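Local coordinates for protein PlaB phospholipase (Legionella pneumophila, PDB 6ZTH) that probably hydrolyses phospholipids and binds several NAD molecules at sites shared between neighbouring subunits of its tetrameric assembly, at residues I343-I348 against V455-Q460; I356-Y361 against G389-F394; Y361-P366 against G414-A419. All coordinates share one frame; numbering follows the deposited sequence.

Interaction 1 of 3, residues I343-I348 against V455-Q460; sequences IIFRLI and VEIMLQ
Ile344 to Ile348 run beside Val455 to Leu459 as parallel strands, their short axes 21° apart, with five backbone hydrogen bonds passing to and fro; Arg346 gives its N-H to Val455 O and takes that of Ile457 on its own carbonyl. Between these bonds the CA hydrogens of Phe345 and Leu347 lean on the carbonyls of Val455 and Ile457. On one face of the sheet the Phe345 ring lies alongside Val455 and points the same way, meeting it obliquely: CE1 comes to 3.3 Å from Val455 CG1. Val455 spreads its two methyls, CG1 going to the ring and CG2 to the CG2 of Ile343, 3.7 Å away. The same Ile343 methyl also rests over the rim of one face of the Phe345 ring. Further along, Leu347 CG sits 3.9 Å from Ile457 CB. These strands are neighbours in the mixed sheet, where 451-463 lies between 231-238 and 340-349, and this apolar face looks toward Val417 and Phe415, the latter meeting the Phe345 ring edge to face. The other face carries charge. Arg346 and Glu456 reach out side by side, both extended, with CG opposite the backbone N, which brings Arg346 NH1 to 2.7 Å from Glu456 OE2 in a salt bridge. It is a bent bond (138° at the hydrogen): NH1 approaches from above the carboxylate plane, and the guanidinium and carboxylate planes are 52° apart. Ile348 closes over the pair, its CG2 above one guanidinium face near the rim and its CD1 4.0 Å from Glu456 CD. Lys234 adds a weak, long ion pair to Glu456 OE1.

Interaction 2 of 3, residues I356-Y361 against G389-F394; sequences IDYDLY and GKLTYF. With NAD (nicotinamide-adenine-dinucleotide), chain K.
The Tyr358 ring meets Leu391 obliquely, the two side chains coming from opposite directions, so that Leu391 CD2 lies 4.0 Å from Tyr358 CE2. In the plane of the same ring, at its edge, is the carbonyl carbon of Ile356, while the hydroxyl end reaches over to the 389-394 segment, where Tyr358 OH is 3.2 Å from Gly389 O and 3.5 Å from Leu391 CB. Tyr358 CG stands between its backbone N and carbonyl carbon (chi1 62°), and from there the ring extends across to Gly389. Here the backbones come close, with the CA atoms of Ile356 and Gly389 3.9 Å apart. The other flat group is the adenine of an NAD. Leu391 CD2 lies over one face of its six-membered ring, 3.3 Å from both N1A and C2A, and CD1 lies near C4A and the ribose O4B. Leu360 serves the adenine with its backbone: its N-H goes to N1A, and its carbonyl receives the amino group, N6A to Leu360 O being 2.7 Å. Tyr393 takes the amino group's second hydrogen on its OH in a nearly straight bond (169°), N6A lying near the plane of the phenol at its edge. N6A thus bonds to both segments. Arg381 and Arg383 of this chain, with Asn209 and Tyr211 of the second subunit, also hydrogen-bond this NAD, and Asp359 makes a salt bridge to Arg145 of that subunit. Reading the N1/N6 edge of adenine with the N-H and C=O of one residue is a recurrent way of recognising the base, used here in an NAD site built across a subunit interface.

Interaction 3 of 3, residues Y361-P366 against G414-A419; sequences YLTAGP and GFRVKA. With NAD (nicotinamide-adenine-dinucleotide), chain G.
Backbone hydrogen bonds join Tyr361 to Arg416 and Thr363 to Gly414, two in each of these antiparallel pairs. Leu362 and Phe415 form the non-hydrogen-bonded pair between them. The bond from Thr363 N to Gly414 O is straight at the hydrogen (172°), though the donor stands well above the carbonyl plane. Apolar packing on one face comes from Leu362 and Phe415, which lie side by side; Leu362 CG touches the edge of the phenyl ring, 3.8 Å from CE1. This pairing makes 360-364 an outermost strand of a three-stranded antiparallel sheet, with 413-417 in the middle and 434-438 beyond it. The outer edge of 360-364 binds an NAD: Leu362 N makes a weak hydrogen bond to N1A, and the adenine amino group gives a shorter one, N6A to Leu362 O 2.7 Å. Ala207 and Arg202 of the second subunit, through their carbonyls, also bind this nucleotide. On the face of Tyr361, Thr363 and Arg416, Thr363 CG2 sits over one guanidinium face of Arg416, 3.6 Å from NH2, the two side chains crossing at about a right angle; Glu370 holds NH1 in a salt bridge. Lys418, just past the end of the strand, crosses Tyr361 with its CE 3.2 Å from Tyr361 CE1 and its NZ in the ring plane at the edge. That ammonium is salt-bridged to Asp359, while Tyr361 OH hydrogen-bonds Asp206 of the second subunit.

From the N terminus, the chain enters strand 340-349, the first half of interaction 1, then turns into 356-361 and strand 360-364, which supply the first halves of interactions 2 and 3 and share Tyr361. Strand 391-396 comes back to close the short loop of interaction 2, and 413-417 closes that of interaction 3, so these two loops cross. Only at 451-463 is the long loop of interaction 1 completed, with both others nested inside it. Strand 340-349 is flanked by 391-396 and 451-463 in the mixed sheet, with backbone bonds tying Ile343 to Tyr393 and Phe345 to Leu391; Tyr358 packing on Val417 joins interactions 2 and 3.

Interaction 1 of 3, residues I343-I348 against V455-Q460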
loop_
_atom_site.group_PDB
_atom_site.type_symbol
_atom_site.label_atom_id
_atom_site.label_comp_id
_atom_site.label_asym_id
_atom_site.label_seq_id
_atom_site.Cartn_x
_atom_site.Cartn_y
_atom_site.Cartn_z
ATOM N N ILE D 343 1.847 -24.683 14.631
ATOM C CA ILE D 343 3.247 -24.343 14.409
ATOM C C ILE D 343 3.319 -22.868 14.044
ATOM O O ILE D 343 2.613 -22.409 13.139
ATOM C CB ILE D 343 3.881 -25.207 13.307
ATOM C CG1 ILE D 343 3.566 -26.686 13.531
ATOM C CG2 ILE D 343 5.387 -24.992 13.278
ATOM C CD1 ILE D 343 4.309 -27.619 12.590
ATOM N N ILE D 344 4.173 -22.129 14.746
ATOM C CA ILE D 344 4.372 -20.703 14.521
ATOM C C ILE D 344 5.807 -20.518 14.050
ATOM O O ILE D 344 6.748 -20.630 14.847
ATOM C CB ILE D 344 4.082 -19.877 15.782
ATOM C CG1 ILE D 344 2.579 -19.905 16.079
ATOM C CG2 ILE D 344 4.584 -18.455 15.613
ATOM C CD1 ILE D 344 2.181 -19.244 17.385
ATOM N N PHE D 345 5.976 -20.235 12.760
ATOM C CA PHE D 345 7.295 -20.153 12.150
ATOM C C PHE D 345 7.797 -18.716 12.139
ATOM O O PHE D 345 7.119 -17.816 11.633
ATOM C CB PHE D 345 7.259 -20.693 10.717
ATOM C CG PHE D 345 7.361 -22.186 10.625
ATOM C CD1 PHE D 345 8.511 -22.844 11.031
ATOM C CD2 PHE D 345 6.308 -22.933 10.130
ATOM C CE1 PHE D 345 8.605 -24.220 10.949
ATOM C CE2 PHE D 345 6.397 -24.307 10.046
ATOM C CZ PHE D 345 7.547 -24.952 10.454
ATOM N N ARG D 346 8.985 -18.506 12.701
ATOM C CA ARG D 346 9.727 -17.262 12.554
ATOM C C ARG D 346 11.020 -17.568 11.811
ATOM O O ARG D 346 11.663 -18.592 12.064
ATOM C CB ARG D 346 10.041 -16.615 13.902
ATOM C CG ARG D 346 10.822 -15.311 13.784
ATOM C CD ARG D 346 11.197 -14.747 15.149
ATOM N NE ARG D 346 11.732 -13.391 15.047
ATOM C CZ ARG D 346 13.011 -13.062 15.223
ATOM N NH1 ARG D 346 13.919 -13.986 15.516
ATOM N NH2 ARG D 346 13.383 -11.796 15.105
ATOM N N LEU D 347 11.402 -16.679 10.900
ATOM C CA LEU D 347 12.549 -16.908 10.032
ATOM C C LEU D 347 13.450 -15.685 10.051
ATOM O O LEU D 347 13.036 -14.598 9.636
ATOM C CB LEU D 347 12.090 -17.229 8.608
ATOM C CG LEU D 347 11.388 -18.585 8.505
ATOM C CD1 LEU D 347 9.877 -18.443 8.649
ATOM C CD2 LEU D 347 11.755 -19.272 7.203
ATOM N N ILE D 348 14.675 -15.870 10.537
ATOM C CA ILE D 348 15.694 -14.837 10.571
ATOM C C ILE D 348 16.947 -15.383 9.891
ATOM O O ILE D 348 16.980 -16.524 9.430
ATOM C CB ILE D 348 16.007 -14.375 12.008
ATOM C CG1 ILE D 348 16.120 -15.585 12.938
ATOM C CG2 ILE D 348 14.930 -13.424 12.506
ATOM C CD1 ILE D 348 16.931 -15.327 14.185
ATOM N N VAL D 455 8.683 -22.179 16.213
ATOM C CA VAL D 455 9.842 -22.614 15.445
ATOM C C VAL D 455 10.512 -21.373 14.876
ATOM O O VAL D 455 9.928 -20.670 14.042
ATOM C CB VAL D 455 9.457 -23.597 14.330
ATOM C CG1 VAL D 455 10.689 -24.014 13.545
ATOM C CG2 VAL D 455 8.752 -24.815 14.917
ATOM N N GLU D 456 11.732 -21.100 15.333
ATOM C CA GLU D 456 12.543 -19.998 14.832
ATOM C C GLU D 456 13.627 -20.571 13.929
ATOM O O GLU D 456 14.404 -21.433 14.355
ATOM C CB GLU D 456 13.158 -19.205 15.985
ATOM C CG GLU D 456 14.081 -18.075 15.551
ATOM C CD GLU D 456 14.376 -17.101 16.676
ATOM O OE1 GLU D 456 15.451 -17.214 17.302
ATOM O OE2 GLU D 456 13.531 -16.223 16.940
ATOM N N ILE D 457 13.675 -20.098 12.687
ATOM C CA ILE D 457 14.562 -20.636 11.662
ATOM C C ILE D 457 15.606 -19.579 11.334
ATOM O O ILE D 457 15.267 -18.507 10.814
ATOM C CB ILE D 457 13.782 -21.050 10.398
ATOM C CG1 ILE D 457 12.601 -21.965 10.753
ATOM C CG2 ILE D 457 14.724 -21.703 9.384
ATOM C CD1 ILE D 457 12.884 -23.451 10.646
HETATM N N MSE D 458 16.868 -19.873 11.637
HETATM C CA MSE D 458 17.965 -18.980 11.267
HETATM C C MSE D 458 18.738 -19.533 10.068
HETATM O O MSE D 458 19.347 -20.600 10.155
HETATM C CB MSE D 458 18.930 -18.768 12.439
HETATM C CG MSE D 458 20.125 -17.886 12.080
HETATM SE SE MSE D 458 21.032 -17.046 13.592
HETATM C CE MSE D 458 22.461 -18.341 13.861
ATOM N N LEU D 459 18.714 -18.800 8.958
ATOM C CA LEU D 459 19.435 -19.176 7.751
ATOM C C LEU D 459 20.792 -18.485 7.712
ATOM O O LEU D 459 20.983 -17.412 8.291
ATOM C CB LEU D 459 18.641 -18.812 6.495
ATOM C CG LEU D 459 17.643 -19.845 5.973
ATOM C CD1 LEU D 459 18.319 -20.851 5.058
ATOM C CD2 LEU D 459 16.970 -20.555 7.130
ATOM N N GLN D 460 21.736 -19.112 7.014
ATOM C CA GLN D 460 23.075 -18.560 6.840
ATOM C C GLN D 460 23.083 -17.683 5.594
ATOM O O GLN D 460 23.075 -18.190 4.468
ATOM C CB GLN D 460 24.107 -19.677 6.721
ATOM C CG GLN D 460 24.861 -19.968 8.006
ATOM C CD GLN D 460 25.770 -21.175 7.881
ATOM O OE1 GLN D 460 25.580 -22.022 7.008
ATOM N NE2 GLN D 460 26.766 -21.258 8.754
#

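Interaction 2 of 3, residues I356-Y361 against G389-F394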
loop_
_atom_site.group_PDB
_atom_site.type_symbol
_atom_site.label_atom_id
_atom_site.label_comp_id
_atom_site.label_asym_id
_atom_site.label_seq_id
_atom_site.Cartn_x
_atom_site.Cartn_y
_atom_site.Cartn_z
ATOM N N ILE D 356 11.495 -12.716 4.847
ATOM C CA ILE D 356 10.085 -12.684 4.501
ATOM C C ILE D 356 9.774 -13.527 3.270
ATOM O O ILE D 356 8.679 -14.095 3.189
ATOM C CB ILE D 356 9.604 -11.231 4.299
ATOM C CG1 ILE D 356 10.164 -10.653 2.995
ATOM C CG2 ILE D 356 10.014 -10.360 5.476
ATOM C CD1 ILE D 356 9.155 -10.608 1.864
ATOM N N ASP D 357 10.699 -13.630 2.318
ATOM C CA ASP D 357 10.482 -14.368 1.083
ATOM C C ASP D 357 11.165 -15.724 1.188
ATOM O O ASP D 357 12.394 -15.803 1.299
ATOM C CB ASP D 357 11.015 -13.592 -0.121
ATOM C CG ASP D 357 10.455 -14.106 -1.430
ATOM O OD1 ASP D 357 9.274 -13.828 -1.723
ATOM O OD2 ASP D 357 11.195 -14.795 -2.165
ATOM N N TYR D 358 10.368 -16.781 1.141
ATOM C CA TYR D 358 10.834 -18.143 1.337
ATOM C C TYR D 358 9.624 -19.033 1.107
ATOM O O TYR D 358 8.495 -18.553 0.966
ATOM C CB TYR D 358 11.397 -18.374 2.732
ATOM C CG TYR D 358 10.364 -18.173 3.813
ATOM C CD1 TYR D 358 9.878 -16.905 4.100
ATOM C CD2 TYR D 358 9.864 -19.246 4.536
ATOM C CE1 TYR D 358 8.933 -16.709 5.081
ATOM C CE2 TYR D 358 8.917 -19.058 5.524
ATOM C CZ TYR D 358 8.453 -17.787 5.788
ATOM O OH TYR D 358 7.510 -17.586 6.770
ATOM N N ASP D 359 9.866 -20.331 1.081
ATOM C CA ASP D 359 8.794 -21.308 1.109
ATOM C C ASP D 359 9.162 -22.392 2.102
ATOM O O ASP D 359 10.337 -22.712 2.290
ATOM C CB ASP D 359 8.546 -21.917 -0.253
ATOM C CG ASP D 359 8.810 -20.941 -1.377
ATOM O OD1 ASP D 359 8.132 -19.894 -1.449
ATOM O OD2 ASP D 359 9.719 -21.210 -2.183
ATOM N N LEU D 360 8.137 -22.968 2.708
ATOM C CA LEU D 360 8.295 -23.884 3.826
ATOM C C LEU D 360 7.535 -25.162 3.528
ATOM O O LEU D 360 6.338 -25.116 3.228
ATOM C CB LEU D 360 7.783 -23.230 5.107
ATOM C CG LEU D 360 8.002 -24.008 6.396
ATOM C CD1 LEU D 360 8.479 -23.068 7.486
ATOM C CD2 LEU D 360 6.714 -24.708 6.786
ATOM N N TYR D 361 8.232 -26.294 3.598
ATOM C CA TYR D 361 7.632 -27.597 3.350
ATOM C C TYR D 361 7.787 -28.469 4.584
ATOM O O TYR D 361 8.911 -28.739 5.022
ATOM C CB TYR D 361 8.275 -28.295 2.150
ATOM C CG TYR D 361 8.063 -27.594 0.839
ATOM C CD1 TYR D 361 8.874 -26.536 0.469
ATOM C CD2 TYR D 361 7.061 -27.989 -0.037
ATOM C CE1 TYR D 361 8.694 -25.887 -0.724
ATOM C CE2 TYR D 361 6.875 -27.343 -1.239
ATOM C CZ TYR D 361 7.697 -26.294 -1.576
ATOM O OH TYR D 361 7.526 -25.638 -2.770
ATOM N N GLY D 389 7.182 -12.360 7.468
ATOM C CA GLY D 389 8.012 -13.520 7.715
ATOM C C GLY D 389 7.490 -14.500 8.736
ATOM O O GLY D 389 8.180 -15.475 9.051
ATOM N N LYS D 390 6.291 -14.279 9.266
ATOM C CA LYS D 390 5.713 -15.142 10.289
ATOM C C LYS D 390 4.640 -16.018 9.653
ATOM O O LYS D 390 3.703 -15.509 9.028
ATOM C CB LYS D 390 5.134 -14.314 11.434
ATOM C CG LYS D 390 6.171 -13.485 12.185
ATOM C CD LYS D 390 7.156 -14.355 12.961
ATOM C CE LYS D 390 6.526 -14.940 14.216
ATOM N NZ LYS D 390 6.254 -13.902 15.247
ATOM N N LEU D 391 4.780 -17.331 9.820
ATOM C CA LEU D 391 3.903 -18.311 9.194
ATOM C C LEU D 391 3.354 -19.229 10.274
ATOM O O LEU D 391 4.123 -19.916 10.954
ATOM C CB LEU D 391 4.657 -19.120 8.138
ATOM C CG LEU D 391 4.013 -19.329 6.769
ATOM C CD1 LEU D 391 3.433 -18.054 6.191
ATOM C CD2 LEU D 391 5.060 -19.917 5.830
ATOM N N THR D 392 2.034 -19.239 10.431
ATOM C CA THR D 392 1.366 -20.086 11.410
ATOM C C THR D 392 0.598 -21.177 10.675
ATOM O O THR D 392 -0.317 -20.883 9.897
ATOM C CB THR D 392 0.422 -19.272 12.297
ATOM O OG1 THR D 392 1.159 -18.241 12.965
ATOM C CG2 THR D 392 -0.237 -20.172 13.331
ATOM N N TYR D 393 0.975 -22.426 10.921
ATOM C CA TYR D 393 0.299 -23.582 10.351
ATOM C C TYR D 393 -0.593 -24.220 11.408
ATOM O O TYR D 393 -0.195 -24.357 12.568
ATOM C CB TYR D 393 1.312 -24.605 9.837
ATOM C CG TYR D 393 1.460 -24.636 8.331
ATOM C CD1 TYR D 393 2.104 -23.610 7.654
ATOM C CD2 TYR D 393 0.960 -25.697 7.588
ATOM C CE1 TYR D 393 2.243 -23.639 6.278
ATOM C CE2 TYR D 393 1.095 -25.735 6.215
ATOM C CZ TYR D 393 1.735 -24.704 5.563
ATOM O OH TYR D 393 1.866 -24.743 4.194
ATOM N N PHE D 394 -1.801 -24.604 11.004
ATOM C CA PHE D 394 -2.734 -25.319 11.869
ATOM C C PHE D 394 -2.948 -26.709 11.286
ATOM O O PHE D 394 -3.407 -26.843 10.146
ATOM C CB PHE D 394 -4.060 -24.569 11.999
ATOM C CG PHE D 394 -4.856 -24.955 13.216
ATOM C CD1 PHE D 394 -4.266 -24.995 14.471
ATOM C CD2 PHE D 394 -6.198 -25.276 13.105
ATOM C CE1 PHE D 394 -4.999 -25.351 15.587
ATOM C CE2 PHE D 394 -6.937 -25.631 14.218
ATOM C CZ PHE D 394 -6.336 -25.668 15.461
HETATM P PA NAD K . -2.795 -17.967 1.606
HETATM O O1A NAD K . -3.781 -17.531 2.648
HETATM O O2A NAD K . -2.843 -19.474 1.465
HETATM O O5B NAD K . -1.292 -17.500 2.056
HETATM C C5B NAD K . -1.057 -16.119 2.281
HETATM C C4B NAD K . 0.498 -15.831 2.137
HETATM O O4B NAD K . 1.266 -16.878 3.002
HETATM C C3B NAD K . 0.876 -15.997 0.940
HETATM O O3B NAD K . 1.871 -14.976 0.590
HETATM C C2B NAD K . 1.580 -17.504 0.874
HETATM O O2B NAD K . 2.520 -17.588 -0.243
HETATM C C1B NAD K . 2.194 -17.594 2.001
HETATM N N9A NAD K . 2.457 -19.030 2.380
HETATM C C8A NAD K . 1.446 -19.874 2.609
HETATM N N7A NAD K . 1.979 -21.073 2.914
HETATM C C5A NAD K . 3.321 -20.956 2.880
HETATM C C6A NAD K . 4.355 -21.855 3.113
HETATM N N6A NAD K . 4.336 -23.285 3.485
HETATM N N1A NAD K . 5.609 -21.450 3.005
HETATM C C2A NAD K . 5.889 -20.163 2.671
HETATM N N3A NAD K . 4.883 -19.277 2.441
HETATM C C4A NAD K . 3.609 -19.690 2.549
HETATM O O3 NAD K . -3.179 -17.260 0.151
HETATM P PN NAD K . -2.314 -17.475 -1.230
HETATM O O1N NAD K . -1.472 -18.720 -1.104
HETATM O O2N NAD K . -1.407 -16.276 -1.458
HETATM O O5D NAD K . -3.361 -17.626 -2.513
HETATM C C5D NAD K . -4.078 -16.486 -2.948
HETATM C C4D NAD K . -5.554 -16.820 -3.084
HETATM O O4D NAD K . -5.701 -17.959 -3.705
HETATM C C3D NAD K . -6.252 -16.988 -1.590
HETATM O O3D NAD K . -7.679 -16.569 -1.666
HETATM C C2D NAD K . -6.179 -18.196 -1.320
HETATM O O2D NAD K . -7.260 -18.606 -0.343
HETATM C C1D NAD K . -6.416 -18.877 -2.741
HETATM N N1N NAD K . -5.905 -20.112 -2.805
HETATM C C2N NAD K . -4.615 -20.302 -3.186
HETATM C C3N NAD K . -4.091 -21.599 -3.263
HETATM C C7N NAD K . -2.608 -21.820 -3.703
HETATM O O7N NAD K . -2.338 -22.705 -4.432
HETATM N N7N NAD K . -1.546 -20.924 -3.213
HETATM C C4N NAD K . -4.880 -22.671 -2.949
HETATM C C5N NAD K . -6.171 -22.479 -2.567
HETATM C C6N NAD K . -6.693 -21.180 -2.495
#

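Interaction 3 of 3, residues Y361-P366 against G414-A419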
loop_
_atom_site.group_PDB
_atom_site.type_symbol
_atom_site.label_atom_id
_atom_site.label_comp_id
_atom_site.label_asym_id
_atom_site.label_seq_id
_atom_site.Cartn_x
_atom_site.Cartn_y
_atom_site.Cartn_z
ATOM N N TYR D 361 8.232 -26.294 3.598
ATOM C CA TYR D 361 7.632 -27.597 3.350
ATOM C C TYR D 361 7.787 -28.469 4.584
ATOM O O TYR D 361 8.911 -28.739 5.022
ATOM C CB TYR D 361 8.275 -28.295 2.150
ATOM C CG TYR D 361 8.063 -27.594 0.839
ATOM C CD1 TYR D 361 8.874 -26.536 0.469
ATOM C CD2 TYR D 361 7.061 -27.989 -0.037
ATOM C CE1 TYR D 361 8.694 -25.887 -0.724
ATOM C CE2 TYR D 361 6.875 -27.343 -1.239
ATOM C CZ TYR D 361 7.697 -26.294 -1.576
ATOM O OH TYR D 361 7.526 -25.638 -2.770
ATOM N N LEU D 362 6.663 -28.901 5.145
ATOM C CA LEU D 362 6.676 -30.035 6.054
ATOM C C LEU D 362 6.915 -31.299 5.242
ATOM O O LEU D 362 6.296 -31.499 4.191
ATOM C CB LEU D 362 5.357 -30.132 6.810
ATOM C CG LEU D 362 5.168 -29.187 7.994
ATOM C CD1 LEU D 362 4.968 -27.760 7.526
ATOM C CD2 LEU D 362 3.982 -29.650 8.825
ATOM N N THR D 363 7.821 -32.148 5.713
ATOM C CA THR D 363 8.141 -33.392 5.030
ATOM C C THR D 363 8.070 -34.537 6.027
ATOM O O THR D 363 8.348 -34.365 7.217
ATOM C CB THR D 363 9.527 -33.339 4.377
ATOM O OG1 THR D 363 10.532 -33.628 5.356
ATOM C CG2 THR D 363 9.783 -31.963 3.779
ATOM N N ALA D 364 7.686 -35.709 5.529
ATOM C CA ALA D 364 7.513 -36.882 6.369
ATOM C C ALA D 364 7.835 -38.123 5.548
ATOM O O ALA D 364 8.171 -38.042 4.363
ATOM C CB ALA D 364 6.093 -36.944 6.940
ATOM N N GLY D 365 7.722 -39.279 6.192
ATOM C CA GLY D 365 8.031 -40.536 5.560
ATOM C C GLY D 365 9.522 -40.742 5.409
ATOM O O GLY D 365 10.329 -39.844 5.672
ATOM N N PRO D 366 9.921 -41.941 4.992
ATOM C CA PRO D 366 11.339 -42.170 4.695
ATOM C C PRO D 366 11.808 -41.223 3.601
ATOM O O PRO D 366 11.084 -40.938 2.646
ATOM C CB PRO D 366 11.384 -43.636 4.246
ATOM C CG PRO D 366 9.977 -43.981 3.876
ATOM C CD PRO D 366 9.093 -43.134 4.743
ATOM N N GLY D 414 9.938 -33.658 9.192
ATOM C CA GLY D 414 10.991 -32.677 9.051
ATOM C C GLY D 414 10.478 -31.386 8.446
ATOM O O GLY D 414 9.280 -31.222 8.204
ATOM N N PHE D 415 11.416 -30.469 8.209
ATOM C CA PHE D 415 11.122 -29.166 7.633
ATOM C C PHE D 415 12.097 -28.877 6.502
ATOM O O PHE D 415 13.241 -29.339 6.509
ATOM C CB PHE D 415 11.209 -28.050 8.687
ATOM C CG PHE D 415 10.201 -28.181 9.790
ATOM C CD1 PHE D 415 8.851 -28.269 9.503
ATOM C CD2 PHE D 415 10.603 -28.218 11.114
ATOM C CE1 PHE D 415 7.917 -28.393 10.513
ATOM C CE2 PHE D 415 9.673 -28.340 12.131
ATOM C CZ PHE D 415 8.328 -28.426 11.830
ATOM N N ARG D 416 11.629 -28.103 5.524
ATOM C CA ARG D 416 12.461 -27.669 4.406
ATOM C C ARG D 416 12.099 -26.228 4.075
ATOM O O ARG D 416 10.978 -25.956 3.633
ATOM C CB ARG D 416 12.272 -28.576 3.188
ATOM C CG ARG D 416 12.978 -28.065 1.944
ATOM C CD ARG D 416 12.946 -29.069 0.794
ATOM N NE ARG D 416 13.092 -30.452 1.241
ATOM C CZ ARG D 416 12.189 -31.413 1.045
ATOM N NH1 ARG D 416 11.054 -31.161 0.403
ATOM N NH2 ARG D 416 12.428 -32.635 1.495
ATOM N N VAL D 417 13.039 -25.308 4.293
ATOM C CA VAL D 417 12.877 -23.903 3.938
ATOM C C VAL D 417 13.895 -23.564 2.859
ATOM O O VAL D 417 15.044 -24.018 2.914
ATOM C CB VAL D 417 13.045 -22.979 5.165
ATOM C CG1 VAL D 417 14.505 -22.647 5.400
ATOM C CG2 VAL D 417 12.242 -21.702 4.980
ATOM N N LYS D 418 13.474 -22.770 1.875
ATOM C CA LYS D 418 14.315 -22.440 0.730
ATOM C C LYS D 418 14.959 -21.063 0.844
ATOM O O LYS D 418 16.152 -20.921 0.566
ATOM C CB LYS D 418 13.493 -22.538 -0.563
ATOM C CG LYS D 418 13.323 -23.972 -1.051
ATOM C CD LYS D 418 12.615 -24.063 -2.394
ATOM C CE LYS D 418 11.222 -24.592 -2.237
ATOM N NZ LYS D 418 10.345 -23.430 -2.124
ATOM N N ALA D 419 14.193 -20.045 1.244
ATOM C CA ALA D 419 14.723 -18.702 1.459
ATOM C C ALA D 419 15.237 -18.090 0.161
ATOM O O ALA D 419 15.801 -18.794 -0.682
ATOM C CB ALA D 419 15.843 -18.728 2.502
HETATM P PA NAD G . -3.272 -30.532 0.072
HETATM O O1A NAD G . -2.228 -31.110 -0.840
HETATM O O2A NAD G . -4.460 -30.066 -0.743
HETATM O O5B NAD G . -2.627 -29.274 0.892
HETATM C C5B NAD G . -3.491 -28.456 1.659
HETATM C C4B NAD G . -2.750 -27.104 2.026
HETATM O O4B NAD G . -1.361 -27.426 2.656
HETATM C C3B NAD G . -2.488 -26.424 0.991
HETATM O O3B NAD G . -2.439 -25.001 1.341
HETATM C C2B NAD G . -0.981 -26.933 0.486
HETATM O O2B NAD G . -0.381 -25.895 -0.364
HETATM C C1B NAD G . -0.320 -27.059 1.563
HETATM N N9A NAD G . 0.759 -28.129 1.570
HETATM C C8A NAD G . 0.575 -29.292 0.926
HETATM N N7A NAD G . 1.681 -30.036 1.095
HETATM C C5A NAD G . 2.542 -29.338 1.858
HETATM C C6A NAD G . 3.812 -29.632 2.333
HETATM N N6A NAD G . 4.650 -30.836 2.151
HETATM N N1A NAD G . 4.459 -28.751 3.082
HETATM C C2A NAD G . 3.878 -27.558 3.383
HETATM N N3A NAD G . 2.631 -27.265 2.918
HETATM C C4A NAD G . 1.973 -28.161 2.157
HETATM O O3 NAD G . -3.751 -31.677 1.169
HETATM P PN NAD G . -3.340 -33.262 1.084
HETATM O O1N NAD G . -3.928 -33.870 -0.165
HETATM O O2N NAD G . -3.888 -33.964 2.313
HETATM O O5D NAD G . -1.686 -33.414 1.057
HETATM C C5D NAD G . -1.129 -34.628 1.521
HETATM C C4D NAD G . 0.141 -34.925 0.741
HETATM O O4D NAD G . -0.158 -35.308 -0.466
HETATM C C3D NAD G . 1.048 -33.544 0.631
HETATM O O3D NAD G . 2.484 -33.894 0.826
HETATM C C2D NAD G . 0.869 -33.093 -0.513
HETATM O O2D NAD G . 2.118 -32.360 -0.971
HETATM C C1D NAD G . 0.588 -34.387 -1.401
HETATM N N1N NAD G . -0.167 -34.139 -2.486
HETATM C C2N NAD G . 0.329 -34.442 -3.719
HETATM C C3N NAD G . -0.439 -34.197 -4.867
HETATM C C7N NAD G . 0.144 -34.535 -6.276
HETATM O O7N NAD G . -0.558 -34.533 -7.220
HETATM N N7N NAD G . 1.578 -34.849 -6.423
HETATM C C4N NAD G . -1.689 -33.656 -4.751
HETATM C C5N NAD G . -2.185 -33.359 -3.518
HETATM C C6N NAD G . -1.417 -33.608 -2.372
#